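Local coordinates for subtilisin-like serine protease (Fervidobacterium pennivorans, PDB 1R6V), which degrades keratin into peptides as a calcium-binding serine protease of the subtilisin family, allowing its bacterium to grow on native feathers, at residues A527-E532 against V664-F669; Q559-T564 against N593-L598; P572-V577 against G586-A591; F607-L612 against T645-F650. The protein carries 1 engineered substitution. All blocks are in the same frame, centred on the assembly; numbering follows the deposited sequence.

Contact 1 of 4, residues A527-E532 against V664-F669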
loop_
_atom_site.group_PDB
_atom_site.type_symbol
_atom_site.label_atom_id
_atom_site.label_comp_id
_atom_site.label_asym_id
_atom_site.label_seq_id
_atom_site.Cartn_x
_atom_site.Cartn_y
_atom_site.Cartn_z
ATOM N N ALA A 527 -13.267 10.685 10.643
ATOM C CA ALA A 527 -13.722 11.004 11.989
ATOM C C ALA A 527 -12.797 12.069 12.551
ATOM O O ALA A 527 -11.591 12.048 12.302
ATOM C CB ALA A 527 -13.673 9.753 12.871
ATOM N N LEU A 528 -13.359 12.991 13.317
ATOM C CA LEU A 528 -12.578 14.075 13.891
ATOM C C LEU A 528 -12.170 13.844 15.336
ATOM O O LEU A 528 -11.331 14.578 15.864
ATOM C CB LEU A 528 -13.381 15.380 13.801
ATOM C CG LEU A 528 -13.821 15.775 12.385
ATOM C CD1 LEU A 528 -14.710 17.026 12.420
ATOM C CD2 LEU A 528 -12.588 16.033 11.532
ATOM N N ARG A 529 -12.751 12.824 15.969
ATOM C CA ARG A 529 -12.481 12.551 17.379
ATOM C C ARG A 529 -12.251 11.086 17.726
ATOM O O ARG A 529 -12.914 10.207 17.187
ATOM C CB ARG A 529 -13.652 13.049 18.224
ATOM C CG ARG A 529 -14.072 14.462 17.905
ATOM C CD ARG A 529 -15.304 14.861 18.696
ATOM N NE ARG A 529 -15.838 16.124 18.203
ATOM C CZ ARG A 529 -16.482 16.261 17.047
ATOM N NH1 ARG A 529 -16.684 15.209 16.264
ATOM N NH2 ARG A 529 -16.898 17.462 16.653
ATOM N N MET A 530 -11.326 10.846 18.651
ATOM C CA MET A 530 -11.029 9.482 19.085
ATOM C C MET A 530 -12.300 8.847 19.654
ATOM O O MET A 530 -12.523 7.643 19.522
ATOM C CB MET A 530 -9.919 9.492 20.147
ATOM C CG MET A 530 -9.428 8.106 20.544
ATOM S SD MET A 530 -8.075 8.162 21.746
ATOM C CE MET A 530 -6.680 8.140 20.659
ATOM N N ALA A 531 -13.154 9.669 20.260
ATOM C CA ALA A 531 -14.392 9.173 20.844
ATOM C C ALA A 531 -15.341 8.549 19.822
ATOM O O ALA A 531 -16.249 7.808 20.192
ATOM C CB ALA A 531 -15.115 10.308 21.600
ATOM N N GLU A 532 -15.133 8.845 18.541
ATOM C CA GLU A 532 -15.983 8.306 17.487
ATOM C C GLU A 532 -15.513 6.932 16.993
ATOM O O GLU A 532 -16.270 6.207 16.346
ATOM C CB GLU A 532 -16.042 9.290 16.319
ATOM C CG GLU A 532 -16.643 10.624 16.728
ATOM C CD GLU A 532 -16.431 11.720 15.712
ATOM O OE1 GLU A 532 -15.304 11.813 15.175
ATOM O OE2 GLU A 532 -17.391 12.486 15.472
ATOM N N VAL A 664 -17.898 21.413 11.382
ATOM C CA VAL A 664 -17.402 20.297 12.180
ATOM C C VAL A 664 -18.562 19.312 12.284
ATOM O O VAL A 664 -19.728 19.703 12.461
ATOM C CB VAL A 664 -16.970 20.799 13.588
ATOM C CG1 VAL A 664 -16.899 19.654 14.570
ATOM C CG2 VAL A 664 -15.593 21.472 13.490
ATOM N N TRP A 665 -18.249 18.030 12.147
ATOM C CA TRP A 665 -19.287 17.017 12.204
ATOM C C TRP A 665 -19.036 15.954 13.254
ATOM O O TRP A 665 -17.936 15.854 13.795
ATOM C CB TRP A 665 -19.453 16.358 10.833
ATOM C CG TRP A 665 -18.238 15.598 10.374
ATOM C CD1 TRP A 665 -17.954 14.274 10.606
ATOM C CD2 TRP A 665 -17.144 16.115 9.610
ATOM N NE1 TRP A 665 -16.750 13.942 10.033
ATOM C CE2 TRP A 665 -16.230 15.051 9.413
ATOM C CE3 TRP A 665 -16.846 17.376 9.069
ATOM C CZ2 TRP A 665 -15.033 15.205 8.694
ATOM C CZ3 TRP A 665 -15.653 17.532 8.351
ATOM C CH2 TRP A 665 -14.762 16.449 8.172
ATOM N N TRP A 666 -20.088 15.188 13.529
ATOM C CA TRP A 666 -20.064 14.092 14.503
ATOM C C TRP A 666 -20.307 12.831 13.681
ATOM O O TRP A 666 -21.282 12.746 12.928
ATOM C CB TRP A 666 -21.178 14.287 15.535
ATOM C CG TRP A 666 -21.108 15.638 16.174
ATOM C CD1 TRP A 666 -21.621 16.801 15.684
ATOM C CD2 TRP A 666 -20.391 15.983 17.367
ATOM N NE1 TRP A 666 -21.265 17.853 16.492
ATOM C CE2 TRP A 666 -20.508 17.380 17.533
ATOM C CE3 TRP A 666 -19.655 15.246 18.307
ATOM C CZ2 TRP A 666 -19.920 18.061 18.603
ATOM C CZ3 TRP A 666 -19.068 15.921 19.370
ATOM C CH2 TRP A 666 -19.205 17.319 19.507
ATOM N N THR A 667 -19.413 11.864 13.835
ATOM C CA THR A 667 -19.474 10.619 13.079
ATOM C C THR A 667 -20.097 9.501 13.911
ATOM O O THR A 667 -19.555 9.120 14.945
ATOM C CB THR A 667 -18.046 10.242 12.617
ATOM O OG1 THR A 667 -17.506 11.319 11.837
ATOM C CG2 THR A 667 -18.059 8.987 11.750
ATOM N N ILE A 668 -21.237 8.999 13.451
ATOM C CA ILE A 668 -21.958 7.943 14.154
ATOM C C ILE A 668 -22.406 6.828 13.210
ATOM O O ILE A 668 -22.412 6.989 11.982
ATOM C CB ILE A 668 -23.182 8.509 14.913
ATOM C CG1 ILE A 668 -24.144 9.200 13.945
ATOM C CG2 ILE A 668 -22.705 9.459 15.997
ATOM C CD1 ILE A 668 -23.701 10.556 13.492
ATOM N N PHE A 669 -22.796 5.698 13.794
ATOM C CA PHE A 669 -23.182 4.538 13.003
ATOM C C PHE A 669 -24.564 3.955 13.289
ATOM O O PHE A 669 -24.945 2.934 12.716
ATOM C CB PHE A 669 -22.095 3.471 13.172
ATOM C CG PHE A 669 -20.704 4.011 12.964
ATOM C CD1 PHE A 669 -19.966 4.503 14.031
ATOM C CD2 PHE A 669 -20.176 4.117 11.683
ATOM C CE1 PHE A 669 -18.721 5.110 13.830
ATOM C CE2 PHE A 669 -18.932 4.721 11.467
ATOM C CZ PHE A 669 -18.203 5.220 12.541
HETATM O O HOH W 1 -19.037 6.897 16.707
#

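Contact 2 of 4, residues Q559-T564 against N593-L598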
loop_
_atom_site.group_PDB
_atom_site.type_symbol
_atom_site.label_atom_id
_atom_site.label_comp_id
_atom_site.label_asym_id
_atom_site.label_seq_id
_atom_site.Cartn_x
_atom_site.Cartn_y
_atom_site.Cartn_z
ATOM N N GLN A 559 -25.919 11.515 22.516
ATOM C CA GLN A 559 -26.954 12.284 23.193
ATOM C C GLN A 559 -26.491 13.730 23.260
ATOM O O GLN A 559 -25.295 13.995 23.332
ATOM C CB GLN A 559 -27.193 11.754 24.613
ATOM C CG GLN A 559 -27.763 10.331 24.672
ATOM C CD GLN A 559 -27.999 9.855 26.097
ATOM O OE1 GLN A 559 -27.109 9.947 26.949
ATOM N NE2 GLN A 559 -29.197 9.333 26.364
ATOM N N VAL A 560 -27.433 14.666 23.212
ATOM C CA VAL A 560 -27.083 16.074 23.322
ATOM C C VAL A 560 -28.064 16.766 24.269
ATOM O O VAL A 560 -29.266 16.536 24.204
ATOM C CB VAL A 560 -27.093 16.804 21.953
ATOM C CG1 VAL A 560 -28.461 16.739 21.319
ATOM C CG2 VAL A 560 -26.674 18.247 22.155
ATOM N N LYS A 561 -27.528 17.597 25.159
ATOM C CA LYS A 561 -28.344 18.341 26.123
ATOM C C LYS A 561 -27.823 19.780 26.203
ATOM O O LYS A 561 -26.626 19.991 26.339
ATOM C CB LYS A 561 -28.246 17.677 27.503
ATOM C CG LYS A 561 -28.919 18.436 28.645
ATOM C CD LYS A 561 -28.784 17.666 29.961
ATOM C CE LYS A 561 -29.341 18.453 31.147
ATOM N NZ LYS A 561 -29.279 17.652 32.408
ATOM N N PHE A 562 -28.712 20.767 26.110
ATOM C CA PHE A 562 -28.293 22.166 26.199
ATOM C C PHE A 562 -28.776 22.741 27.522
ATOM O O PHE A 562 -29.873 22.432 27.968
ATOM C CB PHE A 562 -28.864 22.992 25.054
ATOM C CG PHE A 562 -28.546 22.445 23.705
ATOM C CD1 PHE A 562 -29.410 21.545 23.095
ATOM C CD2 PHE A 562 -27.383 22.817 23.049
ATOM C CE1 PHE A 562 -29.123 21.013 21.831
ATOM C CE2 PHE A 562 -27.077 22.298 21.788
ATOM C CZ PHE A 562 -27.957 21.391 21.179
ATOM N N SER A 563 -27.949 23.595 28.115
ATOM C CA SER A 563 -28.235 24.200 29.419
ATOM C C SER A 563 -28.650 25.670 29.399
ATOM O O SER A 563 -29.116 26.201 30.413
ATOM C CB SER A 563 -26.989 24.076 30.282
ATOM O OG SER A 563 -25.902 24.732 29.642
ATOM N N THR A 564 -28.485 26.321 28.253
ATOM C CA THR A 564 -28.797 27.741 28.122
ATOM C C THR A 564 -30.291 28.060 28.094
ATOM O O THR A 564 -31.075 27.324 27.517
ATOM C CB THR A 564 -28.144 28.312 26.840
ATOM O OG1 THR A 564 -26.759 27.945 26.806
ATOM C CG2 THR A 564 -28.259 29.837 26.809
ATOM N N ASN A 593 -32.044 21.778 29.280
ATOM C CA ASN A 593 -31.746 20.608 30.104
ATOM C C ASN A 593 -32.399 19.312 29.641
ATOM O O ASN A 593 -32.364 18.301 30.345
ATOM C CB ASN A 593 -32.115 20.898 31.562
ATOM C CG ASN A 593 -31.196 21.919 32.193
ATOM O OD1 ASN A 593 -31.557 22.587 33.164
ATOM N ND2 ASN A 593 -29.994 22.041 31.651
ATOM N N GLN A 594 -32.995 19.344 28.458
ATOM C CA GLN A 594 -33.627 18.159 27.903
ATOM C C GLN A 594 -32.563 17.381 27.124
ATOM O O GLN A 594 -31.814 17.967 26.351
ATOM C CB GLN A 594 -34.765 18.563 26.968
ATOM C CG GLN A 594 -35.452 17.381 26.311
ATOM C CD GLN A 594 -36.742 17.770 25.620
ATOM O OE1 GLN A 594 -36.885 17.609 24.406
ATOM N NE2 GLN A 594 -37.699 18.285 26.395
ATOM N N THR A 595 -32.481 16.073 27.352
ATOM C CA THR A 595 -31.501 15.245 26.652
ATOM C C THR A 595 -32.103 14.671 25.378
ATOM O O THR A 595 -33.083 13.926 25.437
ATOM C CB THR A 595 -31.018 14.057 27.525
ATOM O OG1 THR A 595 -30.341 14.550 28.688
ATOM C CG2 THR A 595 -30.062 13.169 26.735
ATOM N N TYR A 596 -31.532 15.029 24.227
ATOM C CA TYR A 596 -32.011 14.506 22.948
ATOM C C TYR A 596 -31.153 13.289 22.623
ATOM O O TYR A 596 -29.928 13.375 22.636
ATOM C CB TYR A 596 -31.854 15.538 21.827
ATOM C CG TYR A 596 -32.604 16.827 22.058
ATOM C CD1 TYR A 596 -31.992 17.908 22.688
ATOM C CD2 TYR A 596 -33.930 16.959 21.652
ATOM C CE1 TYR A 596 -32.690 19.098 22.909
ATOM C CE2 TYR A 596 -34.635 18.141 21.868
ATOM C CZ TYR A 596 -34.009 19.202 22.498
ATOM O OH TYR A 596 -34.713 20.361 22.737
ATOM N N ASP A 597 -31.794 12.160 22.343
ATOM C CA ASP A 597 -31.062 10.933 22.027
ATOM C C ASP A 597 -31.037 10.754 20.519
ATOM O O ASP A 597 -32.068 10.543 19.887
ATOM C CB ASP A 597 -31.728 9.729 22.709
ATOM C CG ASP A 597 -30.924 8.440 22.556
ATOM O OD1 ASP A 597 -29.753 8.498 22.136
ATOM O OD2 ASP A 597 -31.468 7.362 22.874
ATOM N N LEU A 598 -29.843 10.858 19.947
ATOM C CA LEU A 598 -29.664 10.729 18.510
ATOM C C LEU A 598 -28.996 9.401 18.154
ATOM O O LEU A 598 -28.597 9.198 17.010
ATOM C CB LEU A 598 -28.797 11.885 18.006
ATOM C CG LEU A 598 -29.383 13.272 18.279
ATOM C CD1 LEU A 598 -28.412 14.346 17.831
ATOM C CD2 LEU A 598 -30.710 13.413 17.549
HETATM O O HOH W 2 -30.771 15.617 31.259
HETATM O O HOH W 3 -31.568 20.461 25.727
#

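Contact 3 of 4, residues P572-V577 against G586-A591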
loop_
_atom_site.group_PDB
_atom_site.type_symbol
_atom_site.label_atom_id
_atom_site.label_comp_id
_atom_site.label_asym_id
_atom_site.label_seq_id
_atom_site.Cartn_x
_atom_site.Cartn_y
_atom_site.Cartn_z
ATOM N N PRO A 572 -37.561 28.710 19.624
ATOM C CA PRO A 572 -36.238 28.135 19.368
ATOM C C PRO A 572 -36.335 26.631 19.091
ATOM O O PRO A 572 -37.087 25.906 19.747
ATOM C CB PRO A 572 -35.479 28.440 20.660
ATOM C CG PRO A 572 -36.564 28.356 21.701
ATOM C CD PRO A 572 -37.701 29.112 21.038
ATOM N N GLN A 573 -35.584 26.162 18.104
ATOM C CA GLN A 573 -35.602 24.746 17.798
ATOM C C GLN A 573 -34.197 24.200 17.633
ATOM O O GLN A 573 -33.302 24.889 17.143
ATOM C CB GLN A 573 -36.390 24.463 16.516
ATOM C CG GLN A 573 -37.843 24.877 16.553
ATOM C CD GLN A 573 -38.612 24.343 15.368
ATOM O OE1 GLN A 573 -38.874 23.140 15.281
ATOM N NE2 GLN A 573 -38.968 25.230 14.436
ATOM N N PHE A 574 -34.024 22.960 18.077
ATOM C CA PHE A 574 -32.770 22.230 17.962
ATOM C C PHE A 574 -32.875 21.549 16.610
ATOM O O PHE A 574 -33.890 20.928 16.296
ATOM C CB PHE A 574 -32.660 21.180 19.067
ATOM C CG PHE A 574 -31.577 20.154 18.837
ATOM C CD1 PHE A 574 -30.292 20.539 18.455
ATOM C CD2 PHE A 574 -31.835 18.807 19.051
ATOM C CE1 PHE A 574 -29.275 19.597 18.293
ATOM C CE2 PHE A 574 -30.824 17.853 18.891
ATOM C CZ PHE A 574 -29.543 18.253 18.511
ATOM N N VAL A 575 -31.827 21.676 15.810
ATOM C CA VAL A 575 -31.820 21.106 14.477
ATOM C C VAL A 575 -30.604 20.250 14.212
ATOM O O VAL A 575 -29.491 20.621 14.570
ATOM C CB VAL A 575 -31.829 22.214 13.420
ATOM C CG1 VAL A 575 -32.044 21.617 12.030
ATOM C CG2 VAL A 575 -32.920 23.226 13.750
ATOM N N VAL A 576 -30.830 19.104 13.583
ATOM C CA VAL A 576 -29.739 18.208 13.211
ATOM C C VAL A 576 -29.589 18.470 11.718
ATOM O O VAL A 576 -30.517 18.243 10.932
ATOM C CB VAL A 576 -30.101 16.743 13.478
ATOM C CG1 VAL A 576 -28.976 15.842 13.004
ATOM C CG2 VAL A 576 -30.344 16.538 14.965
ATOM N N VAL A 577 -28.424 18.960 11.326
ATOM C CA VAL A 577 -28.213 19.335 9.940
ATOM C C VAL A 577 -27.013 18.678 9.272
ATOM O O VAL A 577 -26.102 18.184 9.935
ATOM C CB VAL A 577 -28.096 20.891 9.851
ATOM C CG1 VAL A 577 -26.862 21.370 10.594
ATOM C CG2 VAL A 577 -28.077 21.357 8.421
ATOM N N GLY A 586 -33.787 16.750 10.754
ATOM C CA GLY A 586 -34.885 16.882 11.694
ATOM C C GLY A 586 -34.806 18.120 12.565
ATOM O O GLY A 586 -33.718 18.617 12.861
ATOM N N ARG A 587 -35.970 18.621 12.965
ATOM C CA ARG A 587 -36.060 19.797 13.819
ATOM C C ARG A 587 -36.979 19.474 14.991
ATOM O O ARG A 587 -37.969 18.761 14.824
ATOM C CB ARG A 587 -36.627 20.989 13.046
ATOM C CG ARG A 587 -35.824 21.407 11.830
ATOM C CD ARG A 587 -36.267 22.791 11.362
ATOM N NE ARG A 587 -35.548 23.248 10.176
ATOM C CZ ARG A 587 -35.768 22.795 8.945
ATOM N NH1 ARG A 587 -36.692 21.864 8.733
ATOM N NH2 ARG A 587 -35.067 23.283 7.927
ATOM N N VAL A 588 -36.650 19.984 16.172
ATOM C CA VAL A 588 -37.471 19.734 17.357
ATOM C C VAL A 588 -37.434 20.944 18.288
ATOM O O VAL A 588 -36.443 21.668 18.341
ATOM C CB VAL A 588 -36.975 18.480 18.114
ATOM C CG1 VAL A 588 -35.555 18.694 18.614
ATOM C CG2 VAL A 588 -37.909 18.152 19.264
ATOM N N ALA A 589 -38.521 21.173 19.018
ATOM C CA ALA A 589 -38.567 22.307 19.926
ATOM C C ALA A 589 -37.408 22.241 20.900
ATOM O O ALA A 589 -37.081 21.177 21.425
ATOM C CB ALA A 589 -39.889 22.320 20.696
ATOM N N TYR A 590 -36.792 23.387 21.140
ATOM C CA TYR A 590 -35.684 23.481 22.068
ATOM C C TYR A 590 -36.234 23.408 23.482
ATOM O O TYR A 590 -37.245 24.043 23.798
ATOM C CB TYR A 590 -34.961 24.812 21.891
ATOM C CG TYR A 590 -33.821 25.032 22.858
ATOM C CD1 TYR A 590 -32.514 24.681 22.516
ATOM C CD2 TYR A 590 -34.043 25.608 24.110
ATOM C CE1 TYR A 590 -31.453 24.901 23.390
ATOM C CE2 TYR A 590 -32.988 25.833 24.993
ATOM C CZ TYR A 590 -31.698 25.480 24.627
ATOM O OH TYR A 590 -30.647 25.704 25.483
ATOM N N ALA A 591 -35.569 22.630 24.326
ATOM C CA ALA A 591 -35.968 22.498 25.721
ATOM C C ALA A 591 -34.697 22.458 26.569
ATOM O O ALA A 591 -33.873 21.562 26.421
ATOM C CB ALA A 591 -36.790 21.236 25.923
#

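Contact 4 of 4, residues F607-L612 against T645-F650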
loop_
_atom_site.group_PDB
_atom_site.type_symbol
_atom_site.label_atom_id
_atom_site.label_comp_id
_atom_site.label_asym_id
_atom_site.label_seq_id
_atom_site.Cartn_x
_atom_site.Cartn_y
_atom_site.Cartn_z
ATOM N N PHE A 607 -24.919 20.092 14.573
ATOM C CA PHE A 607 -26.019 20.553 15.424
ATOM C C PHE A 607 -26.226 22.049 15.304
ATOM O O PHE A 607 -25.273 22.807 15.255
ATOM C CB PHE A 607 -25.728 20.236 16.902
ATOM C CG PHE A 607 -25.374 18.799 17.166
ATOM C CD1 PHE A 607 -26.202 17.778 16.726
ATOM C CD2 PHE A 607 -24.228 18.471 17.892
ATOM C CE1 PHE A 607 -25.908 16.447 17.003
ATOM C CE2 PHE A 607 -23.921 17.142 18.177
ATOM C CZ PHE A 607 -24.766 16.127 17.730
ATOM N N GLY A 608 -27.476 22.473 15.262
ATOM C CA GLY A 608 -27.715 23.899 15.172
ATOM C C GLY A 608 -28.948 24.312 15.935
ATOM O O GLY A 608 -29.674 23.490 16.496
ATOM N N ILE A 609 -29.175 25.615 15.955
ATOM C CA ILE A 609 -30.334 26.180 16.604
ATOM C C ILE A 609 -30.880 27.249 15.666
ATOM O O ILE A 609 -30.119 27.989 15.039
ATOM C CB ILE A 609 -29.962 26.793 17.969
ATOM C CG1 ILE A 609 -29.559 25.667 18.923
ATOM C CG2 ILE A 609 -31.135 27.576 18.538
ATOM C CD1 ILE A 609 -29.283 26.091 20.314
ATOM N N GLN A 610 -32.197 27.279 15.532
ATOM C CA GLN A 610 -32.850 28.283 14.703
ATOM C C GLN A 610 -33.984 28.908 15.512
ATOM O O GLN A 610 -34.544 28.280 16.408
ATOM C CB GLN A 610 -33.414 27.664 13.420
ATOM C CG GLN A 610 -34.462 26.583 13.631
ATOM C CD GLN A 610 -35.144 26.168 12.328
ATOM O OE1 GLN A 610 -36.293 26.541 12.058
ATOM N NE2 GLN A 610 -34.428 25.404 11.509
ATOM N N THR A 611 -34.301 30.154 15.188
ATOM C CA THR A 611 -35.376 30.887 15.852
ATOM C C THR A 611 -36.166 31.601 14.756
ATOM O O THR A 611 -35.594 31.985 13.738
ATOM C CB THR A 611 -34.807 31.924 16.840
ATOM O OG1 THR A 611 -35.877 32.712 17.380
ATOM C CG2 THR A 611 -33.819 32.830 16.137
ATOM N N LEU A 612 -37.470 31.780 14.966
ATOM C CA LEU A 612 -38.333 32.428 13.977
ATOM C C LEU A 612 -37.956 33.894 13.766
ATOM O O LEU A 612 -37.967 34.391 12.639
ATOM C CB LEU A 612 -39.803 32.323 14.409
ATOM C CG LEU A 612 -40.875 32.624 13.350
ATOM C CD1 LEU A 612 -40.792 31.588 12.234
ATOM C CD2 LEU A 612 -42.262 32.591 13.986
ATOM N N THR A 645 -27.638 29.343 14.194
ATOM C CA THR A 645 -26.215 29.190 14.402
ATOM C C THR A 645 -25.901 27.713 14.579
ATOM O O THR A 645 -26.810 26.900 14.724
ATOM C CB THR A 645 -25.702 29.997 15.619
ATOM O OG1 THR A 645 -24.274 29.997 15.601
ATOM C CG2 THR A 645 -26.191 29.393 16.940
ATOM N N ILE A 646 -24.615 27.384 14.537
ATOM C CA ILE A 646 -24.153 26.004 14.693
ATOM C C ILE A 646 -23.482 25.873 16.060
ATOM O O ILE A 646 -22.833 26.799 16.527
ATOM C CB ILE A 646 -23.119 25.620 13.589
ATOM C CG1 ILE A 646 -23.762 25.724 12.204
ATOM C CG2 ILE A 646 -22.631 24.192 13.795
ATOM C CD1 ILE A 646 -23.835 27.124 11.685
ATOM N N ILE A 647 -23.630 24.712 16.683
ATOM C CA ILE A 647 -23.061 24.468 18.007
ATOM C C ILE A 647 -22.160 23.247 17.987
ATOM O O ILE A 647 -22.597 22.178 17.577
ATOM C CB ILE A 647 -24.168 24.149 19.035
ATOM C CG1 ILE A 647 -25.243 25.239 19.030
ATOM C CG2 ILE A 647 -23.553 23.978 20.421
ATOM C CD1 ILE A 647 -24.774 26.558 19.542
ATOM N N ASP A 648 -20.921 23.379 18.450
ATOM C CA ASP A 648 -20.042 22.214 18.491
ATOM C C ASP A 648 -18.892 22.420 19.471
ATOM O O ASP A 648 -18.837 23.449 20.158
ATOM C CB ASP A 648 -19.535 21.867 17.081
ATOM C CG ASP A 648 -18.744 22.984 16.450
ATOM O OD1 ASP A 648 -17.895 23.572 17.150
ATOM O OD2 ASP A 648 -18.964 23.260 15.242
ATOM N N ASP A 649 -17.975 21.457 19.560
ATOM C CA ASP A 649 -16.883 21.596 20.514
ATOM C C ASP A 649 -15.848 22.647 20.159
ATOM O O ASP A 649 -14.913 22.893 20.923
ATOM C CB ASP A 649 -16.204 20.234 20.809
ATOM C CG ASP A 649 -16.036 19.350 19.580
ATOM O OD1 ASP A 649 -16.683 19.603 18.539
ATOM O OD2 ASP A 649 -15.264 18.369 19.668
ATOM N N PHE A 650 -16.038 23.295 19.018
ATOM C CA PHE A 650 -15.123 24.336 18.589
ATOM C C PHE A 650 -15.853 25.663 18.457
ATOM O O PHE A 650 -15.369 26.581 17.804
ATOM C CB PHE A 650 -14.470 23.964 17.259
ATOM C CG PHE A 650 -13.624 22.734 17.336
ATOM C CD1 PHE A 650 -14.189 21.467 17.186
ATOM C CD2 PHE A 650 -12.260 22.841 17.587
ATOM C CE1 PHE A 650 -13.406 20.325 17.285
ATOM C CE2 PHE A 650 -11.468 21.715 17.689
ATOM C CZ PHE A 650 -12.038 20.445 17.537
HETATM O O HOH W 4 -22.395 20.462 15.513
#

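Contact 1 of 4, residues A527-E532 against V664-F669
Ala527 and Thr667 have the nearest CA atoms of the two segments, 5.9 Å apart, where a loop that includes the short 3-10 segment 530-532 meets strand 666-669. The contact joins the Ig-like beta-sandwich domain to the second beta-sandwich domain. Side chains and a water, which bridges Glu532 O and Thr667 O, make the polar links across it. The guanidinium of Arg529 lies flat on Trp666 with the planes 6° apart, a cation-pi stack in which CZ sits 3.6 Å from the centroid of the six-membered ring. Its rotation is fixed at the rim: NH1 gives a nearly straight, in-plane hydrogen bond to Trp665 O (2.8 Å), while NE forms a salt bridge with Asp649. Glu532 OE2 pairs with Arg529 NH1 (2.9 Å) and, from above its carboxylate plane, accepts Thr667 N (2.7 Å); OE1 takes the backbone N of Arg529. An alanine in place of Glu532 would probably leave Thr667 N without this acceptor and Arg529 with one charge partner fewer. Leu528 crosses Trp665 at about a right angle, CD1 standing 3.8 Å over the centre of the six-membered indole ring in a CH-pi contact.

Contact 2 of 4, residues Q559-T564 against N593-L598
Val560 and Tyr596 form the firm core of this antiparallel pairing, in which 595-597 is an outermost strand of a four-stranded sheet in the second beta-sandwich domain. They are a hydrogen-bonded pair: Val560 N reaches Tyr596 O at 2.9 Å, and Tyr596 N returns to Val560 O at 2.7 Å. Their side chains share the buried face. Val560 CG1 lies between the backbone N and the carbonyl carbon (chi1 60°), where it packs 3.6 Å from Tyr596 CB. Farther along, Tyr596 CE1 comes to the edge of the Phe562 ring, 4.1 Å from CD1, the two side chains crossing at about a right angle. The tyrosine hydroxyl leaves the pair to bond Ala589 O, and Phe574 meets both aromatic rings.

The other face, with Gln559, Lys561, Thr595 and Asp597, is polar and more exposed. Lys561 runs fully extended past Asn593, bringing CE to 3.1 Å from Asn593 O. Its NZ donates to a water that also bonds Thr595 OG1 and Asn593 O, so solvent ties the two strands together here. Direct pairing lapses near this end as well: a second water accepts from Phe562 N and probably donates to Gln594 O, before Asn593 N restores a direct bond to Phe562 O at 2.6 Å.

The chemistry thus divides by face, with aromatic and aliphatic groups turned into the sandwich and the lysine ammonium group, a hydroxyl and one bridging water on the outside, a second water being set between the backbones, consistent with an edge strand held partly through solvent.

Contact 3 of 4, residues P572-V577 against G586-A591
Phe574 and Val588 are the central hydrogen-bonded pair of a beta hairpin built from strands 573-577 and 584-589. Phe574 N donates to Val588 O at 2.8 Å, and Val588 N to Phe574 O at 2.9 Å. Val576 N continues the ladder to Gly586 O at 3.0 Å, and Tyr590 N closes the other end on Pro572 O at 2.9 Å. Gly586 has backbone angles at which a CB would jam against the preceding carbonyl oxygen.

Side chains reinforce this ladder on both faces. Val588 CG1, set between its backbone N and carbonyl carbon (chi1 63°), touches the edge of the Phe574 ring, 3.7 Å from CD2. On the opposite face Val575 and Arg587 lie side by side, pointing the same way, with Val575 CG1 3.8 Å from Arg587 CG. An alanine at Val575 would probably open a gap beside the methylenes of Arg587, leaving that chain freer to shift. At the hairpin's other end Pro572 CB packs against Tyr590 CB, the side chains crossing at about a right angle.

Outer partners hold these groups in place. Arg587 NH2 donates to the carbonyls of Leu6 and Leu9, in the part of the chain inferred to be propeptide, while Tyr590 OH bonds Thr564 O.

The hairpin is part of a larger sheet: strand 573-577 also pairs with strand 604-610 through Val575 with Gly608 and Gln573 with Gln610, while the ring of Phe574 packs against strands 558-562 and 595-597 of the facing sheet.

Contact 4 of 4, residues F607-L612 against T645-F650
In the five-stranded antiparallel sheet of the second beta-sandwich domain, Gly608 of strand 604-610 and Ile646 of strand 644-647 form a non-hydrogen-bonded pair, their CA atoms 4.2 Å apart. A CB on Gly608 would clash with Thr645 O, at 3.0 Å, on this backbone. Beyond this pair the bonding is regular: Ile609 N donates to Thr645 O and Thr645 N to Ile609 O, both at 3.0 Å. Toward the other end Ile647 N reaches Phe607 O at 2.9 Å, but the return link passes through a water, which accepts from Phe607 N and donates to Ile647 O, each at 2.7 Å.

Side-chain contact across the pair is light. Ile646 CG2, anti to its backbone N, comes 3.3 Å from Phe607 O. Ile609 CD1 meets Ile647 CG1 at 4.3 Å on the face shared with Phe607. Farther along the chain, Asp648 OD1 accepts from Phe650 N, an Asx turn.

Ile609 and Ile647 both pack on Ile621 of strand 619-627, in the facing sheet, and Thr645 OG1 bonds Val637 O of strand 630-638. Strand 604-610 also pairs with strand 666-669, where Trp666 and Ile605 share backbone hydrogen bonds.

In the fold
Contacts 2, 3 and 4 lie together in the second beta-sandwich domain, with centres about 10 Å apart for contacts 2 and 3 and about 9 Å for contacts 3 and 4. Contact 2 belongs to one sheet and contacts 3 and 4 to the other; Leu598 CD1 lies 3.4 Å from Phe607 CE1 where contacts 2 and 4 meet. Contact 1, about 17 Å from contact 4 between centres, joins this domain to the Ig-like one, and the two contacts touch where Trp666 NE1 packs 3.2 Å from Phe607 CE2. Along the chain the other three are nested inside the loop it closes. All four lie away from the catalytic residues and the calcium site.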